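Local coordinates for protein Na Glutathione S-transferase 1 (Necator americanus, PDB 2ON7) that probably catalyses the conjugation of reduced glutathione to electrophilic compounds, as a two-subunit glutathione S-transferase of the human hookworm, at residues 19-24 and 73-78; 45-50 and 60-65; 87-92 and 153-158. All coordinates share one frame; numbering follows the deposited sequence.

Contact 1 of 3, residues 19-24 and 73-78; sequences RQIFAL and RQFGFA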
loop_
_atom_site.group_PDB
_atom_site.type_symbol
_atom_site.label_atom_id
_atom_site.label_comp_id
_atom_site.label_asym_id
_atom_site.label_seq_id
_atom_site.Cartn_x
_atom_site.Cartn_y
_atom_site.Cartn_z
ATOM N N ARG A 19 -12.546 -5.084 -11.086
ATOM C CA ARG A 19 -13.716 -5.280 -11.926
ATOM C C ARG A 19 -14.034 -4.026 -12.709
ATOM O O ARG A 19 -14.402 -4.088 -13.870
ATOM C CB ARG A 19 -14.948 -5.686 -11.103
ATOM C CG ARG A 19 -14.784 -6.970 -10.390
ATOM C CD ARG A 19 -16.016 -7.247 -9.596
ATOM N NE ARG A 19 -15.894 -8.488 -8.843
ATOM C CZ ARG A 19 -16.076 -8.607 -7.531
ATOM N NH1 ARG A 19 -16.403 -7.557 -6.812
ATOM N NH2 ARG A 19 -15.964 -9.799 -6.955
ATOM N N GLN A 20 -13.951 -2.901 -12.017
ATOM C CA GLN A 20 -14.206 -1.613 -12.613
ATOM C C GLN A 20 -13.170 -1.285 -13.658
ATOM O O GLN A 20 -13.510 -0.705 -14.623
ATOM C CB GLN A 20 -14.403 -0.506 -11.542
ATOM C CG GLN A 20 -15.786 -0.640 -10.894
ATOM C CD GLN A 20 -16.101 0.364 -9.801
ATOM O OE1 GLN A 20 -16.930 0.110 -8.924
ATOM N NE2 GLN A 20 -15.471 1.495 -9.851
ATOM N N ILE A 21 -11.921 -1.677 -13.482
ATOM C CA ILE A 21 -10.923 -1.441 -14.526
ATOM C C ILE A 21 -11.213 -2.238 -15.771
ATOM O O ILE A 21 -11.287 -1.664 -16.844
ATOM C CB ILE A 21 -9.482 -1.682 -14.074
ATOM C CG1 ILE A 21 -9.074 -0.616 -13.053
ATOM C CG2 ILE A 21 -8.551 -1.634 -15.293
ATOM C CD1 ILE A 21 -8.102 0.397 -13.569
ATOM N N PHE A 22 -11.421 -3.543 -15.612
ATOM C CA PHE A 22 -11.842 -4.436 -16.707
ATOM C C PHE A 22 -13.026 -3.900 -17.520
ATOM O O PHE A 22 -12.992 -3.925 -18.759
ATOM C CB PHE A 22 -12.267 -5.769 -16.137
ATOM C CG PHE A 22 -11.125 -6.672 -15.746
ATOM C CD1 PHE A 22 -10.053 -6.879 -16.603
ATOM C CD2 PHE A 22 -11.170 -7.389 -14.548
ATOM C CE1 PHE A 22 -9.049 -7.717 -16.264
ATOM C CE2 PHE A 22 -10.165 -8.241 -14.218
ATOM C CZ PHE A 22 -9.085 -8.401 -15.083
ATOM N N ALA A 23 -14.082 -3.449 -16.823
ATOM C CA ALA A 23 -15.271 -2.896 -17.496
ATOM C C ALA A 23 -14.931 -1.586 -18.195
ATOM O O ALA A 23 -15.395 -1.324 -19.287
ATOM C CB ALA A 23 -16.423 -2.711 -16.521
ATOM N N LEU A 24 -14.050 -0.776 -17.598
ATOM C CA LEU A 24 -13.577 0.399 -18.351
ATOM C C LEU A 24 -12.776 0.046 -19.644
ATOM O O LEU A 24 -12.657 0.848 -20.565
ATOM C CB LEU A 24 -12.782 1.323 -17.448
ATOM C CG LEU A 24 -13.543 2.212 -16.463
ATOM C CD1 LEU A 24 -12.509 2.813 -15.529
ATOM C CD2 LEU A 24 -14.351 3.331 -17.145
ATOM N N ARG A 73 -2.206 -0.118 -15.528
ATOM C CA ARG A 73 -1.062 0.105 -16.376
ATOM C C ARG A 73 -1.310 -0.536 -17.715
ATOM O O ARG A 73 -1.029 0.089 -18.752
ATOM C CB ARG A 73 0.222 -0.435 -15.740
ATOM C CG ARG A 73 0.778 0.416 -14.557
ATOM C CD ARG A 73 2.124 -0.106 -14.168
ATOM N NE ARG A 73 2.711 0.534 -12.999
ATOM C CZ ARG A 73 3.719 0.021 -12.289
ATOM N NH1 ARG A 73 4.243 -1.151 -12.629
ATOM N NH2 ARG A 73 4.206 0.683 -11.241
ATOM N N GLN A 74 -1.849 -1.765 -17.691
ATOM C CA GLN A 74 -2.135 -2.546 -18.898
ATOM C C GLN A 74 -3.111 -1.832 -19.837
ATOM O O GLN A 74 -2.980 -1.937 -21.075
ATOM C CB GLN A 74 -2.731 -3.919 -18.524
ATOM C CG GLN A 74 -1.772 -4.891 -17.849
ATOM C CD GLN A 74 -0.467 -4.949 -18.571
ATOM O OE1 GLN A 74 -0.436 -5.256 -19.777
ATOM N NE2 GLN A 74 0.625 -4.591 -17.877
ATOM N N PHE A 75 -4.088 -1.144 -19.242
ATOM C CA PHE A 75 -5.189 -0.508 -19.996
ATOM C C PHE A 75 -5.169 1.007 -19.930
ATOM O O PHE A 75 -6.094 1.650 -20.378
ATOM C CB PHE A 75 -6.566 -1.057 -19.561
ATOM C CG PHE A 75 -6.634 -2.558 -19.584
ATOM C CD1 PHE A 75 -6.680 -3.293 -18.381
ATOM C CD2 PHE A 75 -6.570 -3.249 -20.798
ATOM C CE1 PHE A 75 -6.710 -4.653 -18.391
ATOM C CE2 PHE A 75 -6.574 -4.646 -20.815
ATOM C CZ PHE A 75 -6.643 -5.340 -19.626
ATOM N N GLY A 76 -4.089 1.556 -19.373
ATOM C CA GLY A 76 -3.850 2.982 -19.368
ATOM C C GLY A 76 -4.726 3.807 -18.446
ATOM O O GLY A 76 -5.145 4.903 -18.836
ATOM N N PHE A 77 -4.975 3.312 -17.225
ATOM C CA PHE A 77 -5.667 4.060 -16.178
ATOM C C PHE A 77 -4.749 4.233 -14.944
ATOM O O PHE A 77 -5.233 4.334 -13.783
ATOM C CB PHE A 77 -6.963 3.359 -15.766
ATOM C CG PHE A 77 -7.974 3.176 -16.896
ATOM C CD1 PHE A 77 -8.786 4.229 -17.305
ATOM C CD2 PHE A 77 -8.140 1.930 -17.513
ATOM C CE1 PHE A 77 -9.730 4.074 -18.345
ATOM C CE2 PHE A 77 -9.070 1.771 -18.540
ATOM C CZ PHE A 77 -9.867 2.851 -18.962
ATOM N N ALA A 78 -3.436 4.277 -15.193
ATOM C CA ALA A 78 -2.454 4.362 -14.114
ATOM C C ALA A 78 -1.949 5.784 -13.898
ATOM O O ALA A 78 -1.414 6.100 -12.824
ATOM C CB ALA A 78 -1.255 3.404 -14.362
#
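The Schellman turn closing helix 64-75 presents F75 and F77 to I21, F22 and L24 of helix 16-25. At its centre G76 takes a positive phi of 72°, a backbone shape that glycine adopts easily; the chain leaves the helix there, and the aromatic residues before and after G76 both direct CB at the neighbouring helix. I21 fits between them through two branches. Its CG2, anti to the backbone N, meets F75 CD1 at 4.0 Å, while CD1 lies 3.9 Å from F77 CB, the two side chains running past each other in opposite directions. These helices belong to the thioredoxin-like N-terminal domain of the transferase, and the contact joins them near the point where the chain leaves for the all-helical domain. L24, a turn after I21, takes the end of the F77 ring: L24 CB is 3.6 Å from F77 CZ, and L24 CD1 lies over one ring face, 4.1 Å above the plane and displaced toward the rim. Leucine suits the place because CB meets the ring tip while a delta methyl reaches over the face. F22 points CB away, yet its ring swings back to bring CD1 within 4.4 Å of F75 CE1, a loose approach; the same ring stacks on F29 and meets Y4. W155 and L158 of helix 155-168 pack against I21.

Contact 2 of 3, residues 45-50 and 60-65; sequences DLPFGQ and QLAQSL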
loop_
_atom_site.group_PDB
_atom_site.type_symbol
_atom_site.label_atom_id
_atom_site.label_comp_id
_atom_site.label_asym_id
_atom_site.label_seq_id
_atom_site.Cartn_x
_atom_site.Cartn_y
_atom_site.Cartn_z
ATOM N N ASP A 45 -3.582 -22.004 -1.427
ATOM C CA ASP A 45 -3.055 -21.991 -2.792
ATOM C C ASP A 45 -2.855 -20.572 -3.295
ATOM O O ASP A 45 -2.538 -20.360 -4.484
ATOM C CB ASP A 45 -4.038 -22.657 -3.766
ATOM C CG ASP A 45 -4.015 -24.170 -3.707
ATOM O OD1 ASP A 45 -2.970 -24.752 -3.308
ATOM O OD2 ASP A 45 -5.063 -24.761 -4.099
ATOM N N LEU A 46 -3.107 -19.597 -2.424
ATOM C CA LEU A 46 -3.055 -18.215 -2.819
ATOM C C LEU A 46 -1.701 -17.734 -2.321
ATOM O O LEU A 46 -1.135 -18.373 -1.450
ATOM C CB LEU A 46 -4.224 -17.439 -2.204
ATOM C CG LEU A 46 -5.614 -18.044 -2.470
ATOM C CD1 LEU A 46 -6.732 -17.120 -1.961
ATOM C CD2 LEU A 46 -5.840 -18.384 -3.959
ATOM N N PRO A 47 -1.149 -16.660 -2.920
ATOM C CA PRO A 47 0.234 -16.278 -2.594
ATOM C C PRO A 47 0.440 -15.863 -1.132
ATOM O O PRO A 47 1.488 -16.218 -0.528
ATOM C CB PRO A 47 0.516 -15.115 -3.565
ATOM C CG PRO A 47 -0.473 -15.381 -4.765
ATOM C CD PRO A 47 -1.709 -15.813 -4.003
ATOM N N PHE A 48 -0.556 -15.143 -0.584
ATOM C CA PHE A 48 -0.548 -14.710 0.807
ATOM C C PHE A 48 -1.733 -15.277 1.610
ATOM O O PHE A 48 -2.046 -14.804 2.705
ATOM C CB PHE A 48 -0.421 -13.181 0.864
ATOM C CG PHE A 48 0.767 -12.665 0.072
ATOM C CD1 PHE A 48 0.586 -11.845 -1.032
ATOM C CD2 PHE A 48 2.066 -13.084 0.403
ATOM C CE1 PHE A 48 1.654 -11.434 -1.778
ATOM C CE2 PHE A 48 3.154 -12.670 -0.328
ATOM C CZ PHE A 48 2.960 -11.843 -1.426
ATOM N N GLY A 49 -2.335 -16.346 1.085
ATOM C CA GLY A 49 -3.498 -16.992 1.716
ATOM C C GLY A 49 -4.656 -16.011 1.892
ATOM O O GLY A 49 -5.260 -15.931 2.950
ATOM N N GLN A 50 -4.933 -15.227 0.861
ATOM C CA GLN A 50 -5.904 -14.119 0.969
ATOM C C GLN A 50 -6.449 -13.727 -0.384
ATOM O O GLN A 50 -5.741 -13.844 -1.385
ATOM C CB GLN A 50 -5.252 -12.891 1.589
ATOM C CG GLN A 50 -6.220 -11.784 1.924
ATOM C CD GLN A 50 -7.214 -12.211 3.009
ATOM O OE1 GLN A 50 -7.042 -11.866 4.194
ATOM N NE2 GLN A 50 -8.242 -12.982 2.620
ATOM N N GLN A 60 -0.386 -16.035 -10.939
ATOM C CA GLN A 60 -1.067 -15.410 -9.816
ATOM C C GLN A 60 -0.453 -14.085 -9.407
ATOM O O GLN A 60 0.773 -13.907 -9.391
ATOM C CB GLN A 60 -1.056 -16.329 -8.585
ATOM C CG GLN A 60 -2.063 -17.464 -8.631
ATOM C CD GLN A 60 -2.051 -18.351 -7.396
ATOM O OE1 GLN A 60 -3.093 -18.635 -6.809
ATOM N NE2 GLN A 60 -0.878 -18.807 -7.009
ATOM N N LEU A 61 -1.342 -13.151 -9.067
ATOM C CA LEU A 61 -0.984 -11.879 -8.481
ATOM C C LEU A 61 -2.000 -11.571 -7.422
ATOM O O LEU A 61 -3.205 -11.531 -7.726
ATOM C CB LEU A 61 -1.025 -10.791 -9.530
ATOM C CG LEU A 61 -0.722 -9.380 -9.085
ATOM C CD1 LEU A 61 0.731 -9.323 -8.549
ATOM C CD2 LEU A 61 -0.916 -8.491 -10.295
ATOM N N ALA A 62 -1.535 -11.396 -6.183
ATOM C CA ALA A 62 -2.418 -11.010 -5.091
ATOM C C ALA A 62 -2.228 -9.551 -4.636
ATOM O O ALA A 62 -1.369 -8.805 -5.166
ATOM C CB ALA A 62 -2.287 -11.975 -3.958
ATOM N N GLN A 63 -3.068 -9.115 -3.694
ATOM C CA GLN A 63 -3.080 -7.730 -3.161
ATOM C C GLN A 63 -3.810 -6.752 -4.080
ATOM O O GLN A 63 -3.369 -6.503 -5.196
ATOM C CB GLN A 63 -1.700 -7.223 -2.796
ATOM C CG GLN A 63 -1.121 -7.840 -1.553
ATOM C CD GLN A 63 -1.689 -7.351 -0.206
ATOM O OE1 GLN A 63 -2.504 -6.448 -0.119
ATOM N NE2 GLN A 63 -1.203 -7.933 0.843
ATOM N N SER A 64 -4.912 -6.190 -3.579
ATOM C CA SER A 64 -5.850 -5.420 -4.354
ATOM C C SER A 64 -5.163 -4.271 -5.025
ATOM O O SER A 64 -5.478 -3.928 -6.177
ATOM C CB SER A 64 -7.000 -4.901 -3.469
ATOM O OG SER A 64 -6.448 -4.441 -2.236
ATOM N N LEU A 65 -4.213 -3.679 -4.304
ATOM C CA LEU A 65 -3.588 -2.442 -4.767
ATOM C C LEU A 65 -2.673 -2.764 -5.932
ATOM O O LEU A 65 -2.729 -2.076 -6.970
ATOM C CB LEU A 65 -2.869 -1.691 -3.649
ATOM C CG LEU A 65 -3.717 -0.878 -2.623
ATOM C CD1 LEU A 65 -2.856 -0.158 -1.542
ATOM C CD2 LEU A 65 -4.641 0.163 -3.273
#
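P47 and F48 lie over the end of strand 59-62, Q60 to A62, in the thioredoxin-like domain; F48 has the position and surroundings of the "key" in the lock-and-key dimer contact of many glutathione S-transferases. The loop 45-48 and the chain 60-63 run in roughly the same direction, 32° apart. Q60 comes first, with CB toward the loop and 4.0 Å from P47 CG; its chain is extended beyond CG, and the methylenes cross the proline obliquely and give it apolar surface. L61 turns its CB away from the loop, and its backbone is hydrogen-bonded to L54 of the adjacent strand. A62 then faces the loop, its CA 6.4 Å from that of P47. A single methyl suits this close spacing: A62 CB is 3.9 Å from P47 CD and 4.1 Å from F48 CD1, touching the rigid proline ring and the aromatic ring together. P47 CB, in turn, lies over one face of the F48 ring, 4.1 Å above its plane. The F48 ring meets F139 of the second subunit, the two planes nearly parallel. Q63 occupies the N-cap position of helix 64-75 with an unusual positive phi of 80°, as does the corresponding residue in related transferases, where it helps bind the gamma-glutamyl part of glutathione. Its NE2 is hydrogen-bonded to OD2 of D97 of the second subunit, while farther back along the same side chain Q63 CG stands 4.4 Å from F48 CD1.

Contact 3 of 3, residues 87-92 and 153-158; sequences VVDSLA and LTWVDL
The chain carrying V88 and A92 on helix 82-109 comes closest to the start of helix 155-168 at A92 and V156, whose CA atoms are 5.7 Å apart. Such nearness suits alanine: A92 CB sits against the tryptophan, 3.4 Å from W155 CH2, and also touches V156 CG1, which lies against L91 CB as well. V88 fills the middle of the contact with both methyls. Its CG1 makes a CH-pi contact over the five-membered ring of W155, 3.6 Å from the centroid and 29° off the normal, and on another side meets V156 CG2 at 3.6 Å. Its CG2 goes tip to tip with T154, 3.6 Å from T154 OG1. The W155 CG occupies the crowded position between backbone N and carbonyl carbon (chi1 63°), which turns the indole toward V88 and A92, against helix 82-109. This helix belongs to the all-helical C-terminal domain, and the indole also packs on L65, C68, R69 and A72 of helix 64-75, joining the two domains of the transferase fold. Residues T154 to D157 match the S/T-x-x-D capping-box pattern found at this point in the family; here T154 N donates to D157 OD1 at 2.9 Å with an angle of 171°, the half of the box that ties the side chain back to the backbone ahead of it. The indole's one polar atom is satisfied at the ring edge: W155 NE1 donates to a water 2.9 Å away. That water lies 3.0 Å from D89 OD1 and probably donates to it, although other acceptors compete. D89 OD1 also forms a salt bridge with R69 NE, so the buried carboxylate has a countercharge, which would favour its ionised form.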
loop_
_atom_site.group_PDB
_atom_site.type_symbol
_atom_site.label_atom_id
_atom_site.label_comp_id
_atom_site.label_asym_id
_atom_site.label_seq_id
_atom_site.Cartn_x
_atom_site.Cartn_y
_atom_site.Cartn_z
ATOM N N VAL A 87 1.798 9.478 -7.961
ATOM C CA VAL A 87 0.803 10.303 -7.313
ATOM C C VAL A 87 -0.536 9.554 -7.116
ATOM O O VAL A 87 -1.116 9.578 -6.006
ATOM C CB VAL A 87 0.645 11.686 -8.048
ATOM C CG1 VAL A 87 -0.453 12.512 -7.433
ATOM C CG2 VAL A 87 1.958 12.452 -7.972
ATOM N N VAL A 88 -1.013 8.889 -8.174
ATOM C CA VAL A 88 -2.152 7.977 -8.066
ATOM C C VAL A 88 -1.897 7.041 -6.883
ATOM O O VAL A 88 -2.721 6.951 -5.953
ATOM C CB VAL A 88 -2.309 7.116 -9.348
ATOM C CG1 VAL A 88 -3.334 6.056 -9.140
ATOM C CG2 VAL A 88 -2.684 7.979 -10.558
ATOM N N ASP A 89 -0.731 6.379 -6.928
ATOM C CA ASP A 89 -0.256 5.458 -5.893
ATOM C C ASP A 89 -0.313 6.039 -4.489
ATOM O O ASP A 89 -0.789 5.385 -3.580
ATOM C CB ASP A 89 1.196 5.042 -6.166
ATOM C CG ASP A 89 1.343 4.217 -7.407
ATOM O OD1 ASP A 89 0.348 3.701 -7.909
ATOM O OD2 ASP A 89 2.478 4.061 -7.863
ATOM N N SER A 90 0.158 7.271 -4.325
ATOM C CA SER A 90 0.220 7.891 -3.030
ATOM C C SER A 90 -1.172 8.132 -2.449
ATOM O O SER A 90 -1.331 8.137 -1.237
ATOM C CB SER A 90 1.023 9.198 -3.085
ATOM O OG SER A 90 0.198 10.310 -3.429
ATOM N N LEU A 91 -2.167 8.368 -3.311
ATOM C CA LEU A 91 -3.543 8.581 -2.869
ATOM C C LEU A 91 -4.237 7.288 -2.511
ATOM O O LEU A 91 -5.115 7.255 -1.686
ATOM C CB LEU A 91 -4.357 9.293 -3.945
ATOM C CG LEU A 91 -4.161 10.811 -4.109
ATOM C CD1 LEU A 91 -4.490 11.213 -5.556
ATOM C CD2 LEU A 91 -5.021 11.587 -3.105
ATOM N N ALA A 92 -3.846 6.218 -3.167
ATOM C CA ALA A 92 -4.457 4.945 -2.982
ATOM C C ALA A 92 -4.003 4.363 -1.652
ATOM O O ALA A 92 -4.775 3.613 -1.034
ATOM C CB ALA A 92 -4.056 4.033 -4.114
ATOM N N LEU A 153 -9.279 9.835 -16.064
ATOM C CA LEU A 153 -9.547 8.774 -15.091
ATOM C C LEU A 153 -8.271 7.980 -14.801
ATOM O O LEU A 153 -7.535 7.615 -15.717
ATOM C CB LEU A 153 -10.665 7.829 -15.630
ATOM C CG LEU A 153 -11.230 6.578 -14.904
ATOM C CD1 LEU A 153 -10.173 5.516 -14.629
ATOM C CD2 LEU A 153 -11.921 6.909 -13.551
ATOM N N THR A 154 -8.011 7.739 -13.523
ATOM C CA THR A 154 -7.030 6.761 -13.080
ATOM C C THR A 154 -7.732 5.859 -12.073
ATOM O O THR A 154 -8.832 6.191 -11.620
ATOM C CB THR A 154 -5.808 7.421 -12.381
ATOM O OG1 THR A 154 -6.215 7.946 -11.116
ATOM C CG2 THR A 154 -5.188 8.540 -13.227
ATOM N N TRP A 155 -7.101 4.744 -11.703
ATOM C CA TRP A 155 -7.694 3.772 -10.773
ATOM C C TRP A 155 -8.065 4.282 -9.380
ATOM O O TRP A 155 -8.962 3.705 -8.768
ATOM C CB TRP A 155 -6.824 2.476 -10.663
ATOM C CG TRP A 155 -5.418 2.600 -10.111
ATOM C CD1 TRP A 155 -4.303 3.059 -10.775
ATOM C CD2 TRP A 155 -4.957 2.190 -8.807
ATOM N NE1 TRP A 155 -3.200 2.985 -9.946
ATOM C CE2 TRP A 155 -3.578 2.455 -8.742
ATOM C CE3 TRP A 155 -5.591 1.630 -7.681
ATOM C CZ2 TRP A 155 -2.815 2.197 -7.587
ATOM C CZ3 TRP A 155 -4.834 1.351 -6.530
ATOM C CH2 TRP A 155 -3.448 1.628 -6.500
ATOM N N VAL A 156 -7.373 5.294 -8.819
ATOM C CA VAL A 156 -7.821 5.837 -7.516
ATOM C C VAL A 156 -9.215 6.464 -7.585
ATOM O O VAL A 156 -9.968 6.366 -6.626
ATOM C CB VAL A 156 -6.983 6.994 -6.909
ATOM C CG1 VAL A 156 -6.250 6.546 -5.687
ATOM C CG2 VAL A 156 -6.203 7.759 -7.912
ATOM N N ASP A 157 -9.514 7.173 -8.670
ATOM C CA ASP A 157 -10.871 7.702 -8.893
ATOM C C ASP A 157 -11.974 6.647 -8.518
ATOM O O ASP A 157 -12.966 6.962 -7.872
ATOM C CB ASP A 157 -10.991 8.197 -10.341
ATOM C CG ASP A 157 -10.095 9.439 -10.613
ATOM O OD1 ASP A 157 -9.365 9.490 -11.627
ATOM O OD2 ASP A 157 -10.114 10.369 -9.760
ATOM N N LEU A 158 -11.722 5.391 -8.866
ATOM C CA LEU A 158 -12.662 4.293 -8.704
ATOM C C LEU A 158 -12.703 3.811 -7.282
ATOM O O LEU A 158 -13.778 3.641 -6.706
ATOM C CB LEU A 158 -12.265 3.134 -9.627
ATOM C CG LEU A 158 -11.954 3.399 -11.089
ATOM C CD1 LEU A 158 -11.361 2.118 -11.671
ATOM C CD2 LEU A 158 -13.241 3.784 -11.830
HETATM O O HOH W 1 -0.764 4.315 -10.632
#

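Overall arrangement
Contact 3 is wholly buried, whereas contacts 1 and 2 are partly buried at the margins of the thioredoxin-like domain. Contacts 1 and 2 share helix 64-75, using its C-terminal and N-terminal ends, and do not touch; their centres are about 19 Å apart. Contact 3 meets both: F77 O of contact 1 is 2.8 Å from W155 N, probably a hydrogen bond, and L65 CD2 of contact 2 packs 3.5 Å from W155 CZ3. Across its segments contact 1 is purely apolar, contact 2 sets proline and aromatic surface beside polar glutamines, one of which, Q63, bonds to the second subunit, and contact 3 adds a water bridge and a buried carboxylate to its apolar core.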